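Local coordinates for protein histone-lysine N-methyltransferase family member SUVH9 (PDB 4NJ5) that takes part in gene silencing, lacks methyltransferase activity, and may bind methylated DNA and recruit RNA polymerase V to chromatin, at residues A[249-254]-A[272-277]; A[262-267]-A[357-362]; A[278-283]-A[452-457]. One frame throughout, in Å; residues are numbered along the deposited sequence.

Interaction 1 of 3, residues A[249-254]-A[272-277]; sequences GYINFD and SDQEPL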
loop_
_atom_site.group_PDB
_atom_site.type_symbol
_atom_site.label_atom_id
_atom_site.label_comp_id
_atom_site.label_asym_id
_atom_site.label_seq_id
_atom_site.Cartn_x
_atom_site.Cartn_y
_atom_site.Cartn_z
ATOM N N GLY A 249 22.691 -9.765 -12.118
ATOM C CA GLY A 249 21.902 -8.552 -12.251
ATOM C C GLY A 249 22.265 -7.450 -11.276
ATOM O O GLY A 249 22.266 -6.269 -11.626
ATOM N N TYR A 250 22.570 -7.832 -10.043
ATOM C CA TYR A 250 22.859 -6.846 -9.009
ATOM C C TYR A 250 24.241 -6.220 -9.161
ATOM O O TYR A 250 25.261 -6.808 -8.794
ATOM C CB TYR A 250 22.649 -7.431 -7.611
ATOM C CG TYR A 250 21.188 -7.555 -7.246
ATOM C CD1 TYR A 250 20.417 -6.425 -7.007
ATOM C CD2 TYR A 250 20.577 -8.796 -7.147
ATOM C CE1 TYR A 250 19.080 -6.528 -6.675
ATOM C CE2 TYR A 250 19.239 -8.909 -6.816
ATOM C CZ TYR A 250 18.496 -7.771 -6.581
ATOM O OH TYR A 250 17.163 -7.878 -6.255
ATOM N N ILE A 251 24.251 -5.017 -9.725
ATOM C CA ILE A 251 25.469 -4.251 -9.928
ATOM C C ILE A 251 26.008 -3.779 -8.592
ATOM O O ILE A 251 27.198 -3.898 -8.311
ATOM C CB ILE A 251 25.186 -3.009 -10.789
ATOM C CG1 ILE A 251 24.572 -3.418 -12.129
ATOM C CG2 ILE A 251 26.451 -2.191 -10.982
ATOM C CD1 ILE A 251 23.773 -2.317 -12.784
ATOM N N ASN A 252 25.110 -3.244 -7.771
ATOM C CA ASN A 252 25.474 -2.664 -6.488
ATOM C C ASN A 252 24.281 -2.724 -5.537
ATOM O O ASN A 252 23.145 -2.476 -5.945
ATOM C CB ASN A 252 25.919 -1.216 -6.690
ATOM C CG ASN A 252 26.665 -0.662 -5.497
ATOM O OD1 ASN A 252 26.067 -0.349 -4.467
ATOM N ND2 ASN A 252 27.981 -0.526 -5.634
ATOM N N PHE A 253 24.531 -3.054 -4.272
ATOM C CA PHE A 253 23.440 -3.221 -3.314
ATOM C C PHE A 253 23.127 -1.966 -2.500
ATOM O O PHE A 253 22.218 -1.968 -1.669
ATOM C CB PHE A 253 23.693 -4.417 -2.392
ATOM C CG PHE A 253 23.275 -5.732 -2.984
ATOM C CD1 PHE A 253 21.945 -5.969 -3.295
ATOM C CD2 PHE A 253 24.206 -6.729 -3.226
ATOM C CE1 PHE A 253 21.553 -7.176 -3.841
ATOM C CE2 PHE A 253 23.821 -7.938 -3.771
ATOM C CZ PHE A 253 22.492 -8.162 -4.079
ATOM N N ASP A 254 23.877 -0.897 -2.749
ATOM C CA ASP A 254 23.622 0.386 -2.101
ATOM C C ASP A 254 24.265 1.536 -2.876
ATOM O O ASP A 254 25.442 1.837 -2.673
ATOM C CB ASP A 254 24.134 0.371 -0.655
ATOM C CG ASP A 254 23.697 1.592 0.128
ATOM O OD1 ASP A 254 22.749 2.267 -0.324
ATOM O OD2 ASP A 254 24.291 1.870 1.193
ATOM N N SER A 272 24.311 -3.843 -19.902
ATOM C CA SER A 272 25.487 -3.473 -19.119
ATOM C C SER A 272 25.484 -2.024 -18.624
ATOM O O SER A 272 26.468 -1.558 -18.051
ATOM C CB SER A 272 26.757 -3.750 -19.919
ATOM O OG SER A 272 26.827 -5.113 -20.288
ATOM N N ASP A 273 24.383 -1.316 -18.847
ATOM C CA ASP A 273 24.295 0.080 -18.436
ATOM C C ASP A 273 24.309 0.215 -16.917
ATOM O O ASP A 273 23.604 -0.504 -16.209
ATOM C CB ASP A 273 23.031 0.736 -18.990
ATOM C CG ASP A 273 23.082 2.249 -18.907
ATOM O OD1 ASP A 273 24.038 2.840 -19.455
ATOM O OD2 ASP A 273 22.179 2.850 -18.287
ATOM N N GLN A 274 25.114 1.146 -16.419
ATOM C CA GLN A 274 25.225 1.371 -14.986
ATOM C C GLN A 274 25.188 2.853 -14.648
ATOM O O GLN A 274 25.881 3.292 -13.738
ATOM C CB GLN A 274 26.523 0.754 -14.456
ATOM C CG GLN A 274 26.694 -0.739 -14.700
ATOM C CD GLN A 274 27.977 -1.277 -14.097
ATOM O OE1 GLN A 274 28.766 -0.524 -13.526
ATOM N NE2 GLN A 274 28.191 -2.583 -14.219
ATOM N N GLU A 275 24.382 3.614 -15.389
ATOM C CA GLU A 275 24.269 5.068 -15.201
ATOM C C GLU A 275 24.038 5.589 -13.765
ATOM O O GLU A 275 24.685 6.554 -13.365
ATOM C CB GLU A 275 23.222 5.672 -16.151
ATOM C CG GLU A 275 22.905 7.141 -15.862
ATOM C CD GLU A 275 22.020 7.791 -16.915
ATOM O OE1 GLU A 275 22.541 8.145 -17.996
ATOM O OE2 GLU A 275 20.807 7.965 -16.657
ATOM N N PRO A 276 23.118 4.970 -12.993
ATOM C CA PRO A 276 22.856 5.512 -11.652
ATOM C C PRO A 276 24.093 5.619 -10.756
ATOM O O PRO A 276 24.133 6.490 -9.887
ATOM C CB PRO A 276 21.859 4.509 -11.060
ATOM C CG PRO A 276 21.142 3.973 -12.235
ATOM C CD PRO A 276 22.181 3.876 -13.318
ATOM N N LEU A 277 25.079 4.754 -10.972
ATOM C CA LEU A 277 26.331 4.795 -10.218
ATOM C C LEU A 277 27.072 6.118 -10.413
ATOM O O LEU A 277 27.713 6.628 -9.499
ATOM C CB LEU A 277 27.230 3.634 -10.648
ATOM C CG LEU A 277 27.449 2.465 -9.685
ATOM C CD1 LEU A 277 26.247 2.246 -8.789
ATOM C CD2 LEU A 277 27.767 1.194 -10.457
#
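The CG2 methyl of Ile251 lies over the flat amide of Gln274. It is 3.6 Å from Gln274 CD, and Gln274 OE1 and NE2 are almost as near, so the methyl rests on the group as a whole and not on one of its polar atoms. Around the corner at Ile251, one face of the Tyr250 ring carries CE1 of Phe253, 3.4 Å above the plane and toward the rim. Tyr250 also meets the rings of Tyr265 and Phe267.

Ile251 CG2 stands anti to its own backbone N, which carries the methyl to both partners. It also touches Leu277 CD2, at 3.7 Å. The other branch of Ile251 ends at CD1, 3.8 Å from Gln274 CG and 3.9 Å from Asp273 O. Asn252 adds a looser touch, CB to Leu277 CD1 at 4.1 Å. Its OD1 accepts from Asp254 N at 2.8 Å, an Asx turn that ties the chain just past the corner.

Ile251 and Leu277 both also pack on Leu266. The contact thus seats the loop before strand 280-281 against the outermost strand, 250-252, of a four-stranded sheet. Within that loop, Leu277 N bonds to Gln274 O. Between the two segments there are no hydrogen bonds. The contact is small and lies at the surface, and it rests on dispersion, methyl against methyl and methyl against amide.

Interaction 2 of 3, residues A[262-267]-A[357-362]; sequences VPVYLF and KGLRNR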
loop_
_atom_site.group_PDB
_atom_site.type_symbol
_atom_site.label_atom_id
_atom_site.label_comp_id
_atom_site.label_asym_id
_atom_site.label_seq_id
_atom_site.Cartn_x
_atom_site.Cartn_y
_atom_site.Cartn_z
ATOM N N VAL A 262 18.974 2.862 4.982
ATOM C CA VAL A 262 18.720 1.566 4.370
ATOM C C VAL A 262 19.409 1.526 3.007
ATOM O O VAL A 262 19.563 2.562 2.358
ATOM C CB VAL A 262 17.208 1.285 4.229
ATOM C CG1 VAL A 262 16.614 0.905 5.575
ATOM C CG2 VAL A 262 16.489 2.491 3.641
ATOM N N PRO A 263 19.854 0.335 2.579
ATOM C CA PRO A 263 20.546 0.213 1.290
ATOM C C PRO A 263 19.602 0.423 0.111
ATOM O O PRO A 263 18.429 0.076 0.206
ATOM C CB PRO A 263 21.064 -1.230 1.307
ATOM C CG PRO A 263 20.165 -1.949 2.264
ATOM C CD PRO A 263 19.811 -0.942 3.314
ATOM N N VAL A 264 20.108 1.000 -0.977
ATOM C CA VAL A 264 19.307 1.181 -2.184
ATOM C C VAL A 264 19.838 0.295 -3.302
ATOM O O VAL A 264 20.925 0.528 -3.824
ATOM C CB VAL A 264 19.298 2.645 -2.662
ATOM C CG1 VAL A 264 18.403 2.794 -3.887
ATOM C CG2 VAL A 264 18.830 3.563 -1.546
ATOM N N TYR A 265 19.063 -0.720 -3.667
ATOM C CA TYR A 265 19.515 -1.707 -4.641
ATOM C C TYR A 265 19.613 -1.136 -6.049
ATOM O O TYR A 265 18.852 -0.246 -6.424
ATOM C CB TYR A 265 18.571 -2.907 -4.682
ATOM C CG TYR A 265 18.644 -3.845 -3.498
ATOM C CD1 TYR A 265 19.351 -3.514 -2.347
ATOM C CD2 TYR A 265 18.003 -5.073 -3.542
ATOM C CE1 TYR A 265 19.407 -4.387 -1.272
ATOM C CE2 TYR A 265 18.054 -5.945 -2.483
ATOM C CZ TYR A 265 18.752 -5.603 -1.349
ATOM O OH TYR A 265 18.790 -6.489 -0.300
ATOM N N LEU A 266 20.548 -1.668 -6.828
ATOM C CA LEU A 266 20.652 -1.340 -8.243
ATOM C C LEU A 266 20.712 -2.630 -9.049
ATOM O O LEU A 266 21.668 -3.395 -8.938
ATOM C CB LEU A 266 21.892 -0.493 -8.517
ATOM C CG LEU A 266 22.089 -0.166 -9.998
ATOM C CD1 LEU A 266 20.943 0.700 -10.496
ATOM C CD2 LEU A 266 23.427 0.506 -10.244
ATOM N N PHE A 267 19.689 -2.864 -9.861
ATOM C CA PHE A 267 19.541 -4.135 -10.557
ATOM C C PHE A 267 19.421 -3.944 -12.062
ATOM O O PHE A 267 18.736 -3.040 -12.526
ATOM C CB PHE A 267 18.311 -4.870 -10.030
ATOM C CG PHE A 267 18.130 -6.237 -10.613
ATOM C CD1 PHE A 267 18.899 -7.299 -10.166
ATOM C CD2 PHE A 267 17.185 -6.466 -11.601
ATOM C CE1 PHE A 267 18.735 -8.563 -10.697
ATOM C CE2 PHE A 267 17.014 -7.728 -12.135
ATOM C CZ PHE A 267 17.791 -8.778 -11.683
ATOM N N LYS A 357 12.412 11.868 9.177
ATOM C CA LYS A 357 13.075 10.587 9.439
ATOM C C LYS A 357 13.858 10.082 8.229
ATOM O O LYS A 357 14.787 9.290 8.371
ATOM C CB LYS A 357 12.052 9.513 9.826
ATOM C CG LYS A 357 11.950 9.216 11.310
ATOM C CD LYS A 357 11.145 10.274 12.028
ATOM C CE LYS A 357 10.814 9.855 13.447
ATOM N NZ LYS A 357 10.694 11.042 14.339
ATOM N N GLY A 358 13.461 10.519 7.039
ATOM C CA GLY A 358 14.107 10.082 5.811
ATOM C C GLY A 358 13.700 8.678 5.397
ATOM O O GLY A 358 12.904 8.033 6.075
ATOM N N LEU A 359 14.252 8.206 4.281
ATOM C CA LEU A 359 13.923 6.887 3.748
ATOM C C LEU A 359 14.185 5.777 4.767
ATOM O O LEU A 359 15.212 5.778 5.447
ATOM C CB LEU A 359 14.707 6.618 2.460
ATOM C CG LEU A 359 14.639 5.198 1.884
ATOM C CD1 LEU A 359 13.238 4.868 1.381
ATOM C CD2 LEU A 359 15.671 5.000 0.778
ATOM N N ARG A 360 13.244 4.842 4.866
ATOM C CA ARG A 360 13.352 3.722 5.795
ATOM C C ARG A 360 12.945 2.411 5.123
ATOM O O ARG A 360 13.086 1.334 5.706
ATOM C CB ARG A 360 12.461 3.956 7.014
ATOM C CG ARG A 360 10.993 3.673 6.745
ATOM C CD ARG A 360 10.094 4.354 7.763
ATOM N NE ARG A 360 8.680 4.233 7.412
ATOM C CZ ARG A 360 8.067 4.983 6.502
ATOM N NH1 ARG A 360 8.741 5.909 5.833
ATOM N NH2 ARG A 360 6.778 4.801 6.252
ATOM N N ASN A 361 12.426 2.510 3.903
ATOM C CA ASN A 361 12.037 1.334 3.134
ATOM C C ASN A 361 13.153 0.874 2.200
ATOM O O ASN A 361 13.953 1.682 1.731
ATOM C CB ASN A 361 10.766 1.617 2.333
ATOM C CG ASN A 361 9.533 1.695 3.207
ATOM O OD1 ASN A 361 8.933 2.758 3.356
ATOM N ND2 ASN A 361 9.148 0.565 3.794
ATOM N N ARG A 362 13.210 -0.425 1.930
ATOM C CA ARG A 362 14.231 -0.946 1.032
ATOM C C ARG A 362 13.738 -0.863 -0.411
ATOM O O ARG A 362 12.761 -1.513 -0.787
ATOM C CB ARG A 362 14.611 -2.381 1.409
ATOM C CG ARG A 362 15.923 -2.866 0.798
ATOM C CD ARG A 362 16.377 -4.193 1.408
ATOM N NE ARG A 362 17.210 -4.019 2.595
ATOM C CZ ARG A 362 16.742 -3.931 3.837
ATOM N NH1 ARG A 362 17.582 -3.776 4.851
ATOM N NH2 ARG A 362 15.437 -3.996 4.067
HETATM O O HOH W 1 16.065 1.686 -0.123
#
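Arg362 lies across Pro263 and Tyr265, and its side chain carries much of this contact. From CB the chain continues to CG, which is anti to the backbone N (chi1 -164°). This CG is 3.9 Å from Pro263 O. It also stands 4.3 Å above one face of the Tyr265 ring, toward the rim. CD comes next, 3.7 Å from Tyr265 OH. The chain then bends, with chi3 at -89°, and the bend places NE 3.6 Å from Pro263 CG. Beyond it, NH1 lies near Pro263 CD. The guanidinium and the Tyr265 ring are 64° apart, so the two do not stack. Tyr265 OH has its polar partner in Leu238 O.

Val262 fills the other end. Its CG2 meets Asn361 O at 3.3 Å and Leu359 CG at 3.7 Å, while CG1 faces Arg360 O. The side chains of Val262 and Leu359 cross at about a right angle. Leu359 CD2 reaches on to Val264.

One water bridges the backbones. It donates to Pro263 O at 2.9 Å and to Asn361 O at 2.8 Å. The loop is further fixed by Asp379, whose OD2 takes bonds from Arg362 N and Asn361 ND2.

An alanine in place of Arg362 would probably leave Pro263 CG and the rim of the Tyr265 ring without their cover and open a gap beside them.

This is where the loop 357-362 meets Val262 to Tyr265, which lead into and along strand 264-267, just before strand 363-367 pairs with it. Direct hydrogen bonds between the segments are absent. Apolar carbons and the aliphatic part of an arginine do the joining, and the water links the two carbonyl oxygens of Pro263 and Asn361.

Interaction 3 of 3, residues A[278-283]-A[452-457]; sequences YYEYLA and SKMRNV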
loop_
_atom_site.group_PDB
_atom_site.type_symbol
_atom_site.label_atom_id
_atom_site.label_comp_id
_atom_site.label_asym_id
_atom_site.label_seq_id
_atom_site.Cartn_x
_atom_site.Cartn_y
_atom_site.Cartn_z
ATOM N N TYR A 278 26.953 6.682 -11.606
ATOM C CA TYR A 278 27.711 7.864 -11.995
ATOM C C TYR A 278 27.179 9.203 -11.467
ATOM O O TYR A 278 27.821 10.233 -11.633
ATOM C CB TYR A 278 27.847 7.874 -13.515
ATOM C CG TYR A 278 28.489 6.618 -14.046
ATOM C CD1 TYR A 278 29.646 6.119 -13.473
ATOM C CD2 TYR A 278 27.923 5.915 -15.102
ATOM C CE1 TYR A 278 30.237 4.969 -13.949
ATOM C CE2 TYR A 278 28.510 4.762 -15.585
ATOM C CZ TYR A 278 29.666 4.299 -15.000
ATOM O OH TYR A 278 30.262 3.155 -15.462
ATOM N N TYR A 279 26.008 9.195 -10.841
ATOM C CA TYR A 279 25.551 10.384 -10.129
ATOM C C TYR A 279 26.178 10.368 -8.744
ATOM O O TYR A 279 26.564 9.310 -8.243
ATOM C CB TYR A 279 24.026 10.410 -9.982
ATOM C CG TYR A 279 23.268 10.449 -11.287
ATOM C CD1 TYR A 279 22.988 11.655 -11.916
ATOM C CD2 TYR A 279 22.813 9.278 -11.879
ATOM C CE1 TYR A 279 22.286 11.689 -13.109
ATOM C CE2 TYR A 279 22.113 9.304 -13.066
ATOM C CZ TYR A 279 21.852 10.511 -13.678
ATOM O OH TYR A 279 21.155 10.533 -14.865
ATOM N N GLU A 280 26.281 11.535 -8.122
ATOM C CA GLU A 280 26.630 11.587 -6.714
ATOM C C GLU A 280 25.331 11.496 -5.936
ATOM O O GLU A 280 24.439 12.328 -6.110
ATOM C CB GLU A 280 27.364 12.882 -6.375
ATOM C CG GLU A 280 27.549 13.101 -4.885
ATOM C CD GLU A 280 28.262 14.397 -4.567
ATOM O OE1 GLU A 280 29.132 14.815 -5.362
ATOM O OE2 GLU A 280 27.945 14.999 -3.522
ATOM N N TYR A 281 25.215 10.478 -5.092
ATOM C CA TYR A 281 23.991 10.280 -4.332
ATOM C C TYR A 281 23.800 11.389 -3.304
ATOM O O TYR A 281 24.735 11.764 -2.598
ATOM C CB TYR A 281 23.971 8.913 -3.648
ATOM C CG TYR A 281 22.586 8.522 -3.190
ATOM C CD1 TYR A 281 21.768 7.734 -3.987
ATOM C CD2 TYR A 281 22.086 8.965 -1.971
ATOM C CE1 TYR A 281 20.498 7.386 -3.577
ATOM C CE2 TYR A 281 20.818 8.625 -1.554
ATOM C CZ TYR A 281 20.027 7.835 -2.360
ATOM O OH TYR A 281 18.759 7.495 -1.946
ATOM N N LEU A 282 22.578 11.906 -3.231
ATOM C CA LEU A 282 22.247 12.986 -2.314
ATOM C C LEU A 282 20.910 12.689 -1.645
ATOM O O LEU A 282 19.864 12.721 -2.292
ATOM C CB LEU A 282 22.185 14.312 -3.070
ATOM C CG LEU A 282 21.815 15.542 -2.243
ATOM C CD1 LEU A 282 22.829 15.777 -1.126
ATOM C CD2 LEU A 282 21.685 16.769 -3.133
ATOM N N ALA A 283 20.948 12.404 -0.347
ATOM C CA ALA A 283 19.781 11.875 0.354
ATOM C C ALA A 283 18.720 12.931 0.648
ATOM O O ALA A 283 17.538 12.616 0.770
ATOM C CB ALA A 283 20.203 11.170 1.636
ATOM N N SER A 452 20.619 16.292 -12.491
ATOM C CA SER A 452 21.509 15.728 -13.500
ATOM C C SER A 452 22.865 15.335 -12.918
ATOM O O SER A 452 23.640 14.636 -13.562
ATOM C CB SER A 452 21.713 16.732 -14.636
ATOM O OG SER A 452 22.379 17.896 -14.169
ATOM N N LYS A 453 23.146 15.794 -11.703
ATOM C CA LYS A 453 24.441 15.565 -11.074
ATOM C C LYS A 453 24.297 14.895 -9.719
ATOM O O LYS A 453 24.945 13.893 -9.439
ATOM C CB LYS A 453 25.192 16.895 -10.927
ATOM C CG LYS A 453 25.566 17.560 -12.235
ATOM C CD LYS A 453 26.289 18.881 -12.001
ATOM C CE LYS A 453 26.754 19.504 -13.308
ATOM N NZ LYS A 453 27.661 18.592 -14.055
ATOM N N MET A 454 23.440 15.468 -8.885
ATOM C CA MET A 454 23.199 14.950 -7.550
ATOM C C MET A 454 21.715 14.651 -7.374
ATOM O O MET A 454 20.866 15.498 -7.663
ATOM C CB MET A 454 23.696 15.942 -6.496
ATOM C CG MET A 454 25.210 16.159 -6.557
ATOM S SD MET A 454 25.770 17.757 -5.936
ATOM C CE MET A 454 25.367 17.607 -4.197
ATOM N N ARG A 455 21.415 13.437 -6.919
ATOM C CA ARG A 455 20.045 12.949 -6.831
ATOM C C ARG A 455 19.980 11.728 -5.923
ATOM O O ARG A 455 21.000 11.096 -5.647
ATOM C CB ARG A 455 19.553 12.548 -8.219
ATOM C CG ARG A 455 20.541 11.660 -8.958
ATOM C CD ARG A 455 19.867 10.823 -10.016
ATOM N NE ARG A 455 19.372 11.619 -11.133
ATOM C CZ ARG A 455 18.492 11.171 -12.022
ATOM N NH1 ARG A 455 18.004 9.943 -11.909
ATOM N NH2 ARG A 455 18.091 11.952 -13.015
ATOM N N ASN A 456 18.774 11.399 -5.466
ATOM C CA ASN A 456 18.539 10.191 -4.682
ATOM C C ASN A 456 17.721 9.176 -5.480
ATOM O O ASN A 456 17.477 9.365 -6.674
ATOM C CB ASN A 456 17.807 10.522 -3.385
ATOM C CG ASN A 456 16.348 10.897 -3.612
ATOM O OD1 ASN A 456 15.992 11.476 -4.641
ATOM N ND2 ASN A 456 15.497 10.570 -2.646
ATOM N N VAL A 457 17.288 8.115 -4.805
ATOM C CA VAL A 457 16.543 7.029 -5.439
ATOM C C VAL A 457 15.286 7.533 -6.156
ATOM O O VAL A 457 14.979 7.103 -7.274
ATOM C CB VAL A 457 16.180 5.922 -4.406
ATOM C CG1 VAL A 457 15.442 6.514 -3.203
ATOM C CG2 VAL A 457 15.370 4.807 -5.054
#
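Glu280 N donates to Lys453 O at 3.0 Å, nearly along the C=O axis (167° at the oxygen). Leu282 N donates to Arg455 O, also at 3.0 Å, but from 61° out of the carbonyl plane. Between them Arg455 N makes a weak bond to Glu280 O at 3.3 Å. This alternation is that of a parallel pair, strands 280-281 and 454-455. Beyond the strand pair, Tyr281 OH accepts from Val457 N at 3.3 Å, and it is also bonded to Glu260 OE2.

The guanidinium of Arg455 lies flat on one face of the Tyr279 ring, with the planes 17° apart. Arg455 CG stands between its backbone N and carbonyl carbon, and a bend at chi3 places NE over the ring. CZ is 4.2 Å from the ring centroid, a cation-pi contact. Arg455 CD, over the same face, is closer, 3.7 Å from the centroid, a CH-pi contact. The backbone oxygens of Ser452 and Lys453 lie at the ring edge. Arg455 NE bonds to Val451 O, and Tyr460 makes a second cation-pi contact with the arginine.

The Tyr281 ring packs its face on Asn456 CA, 3.9 Å from the centroid. The amide of Asn456 is held by Glu389 O and Ala391 N. Glu280 and Met454 run side by side on one face of the sheet, and Met454 CE reaches Leu282 CD2 at 3.9 Å.

The short sheet joins the pre-SET part of the chain to the SET domain. Backbone bonds set the register. The bond from Arg455 NE would probably steady the charged group that Tyr279 stacks on.

The three contacts form a triangle, with every pair of centres about 14 Å apart. Interactions 1 and 2 share a sheet: Asn252 O and Leu266 N probably hydrogen-bond at 2.9 Å, as do Asp254 OD1 and Val264 N at 3.0 Å. Interactions 2 and 3 meet through side chains, with Val264 CG1 3.8 Å from Val457 CG2. Val264 CG2 also lies 4.0 Å from Tyr281 OH. Interactions 1 and 3 are continuous in the chain, 272-277 running into 278-283, with a weak bond between Glu275 OE2 and Tyr279 OH. Strand 264-267 touches both of the other contacts. All three lie away from the triangular zinc cluster of the pre-SET cysteines.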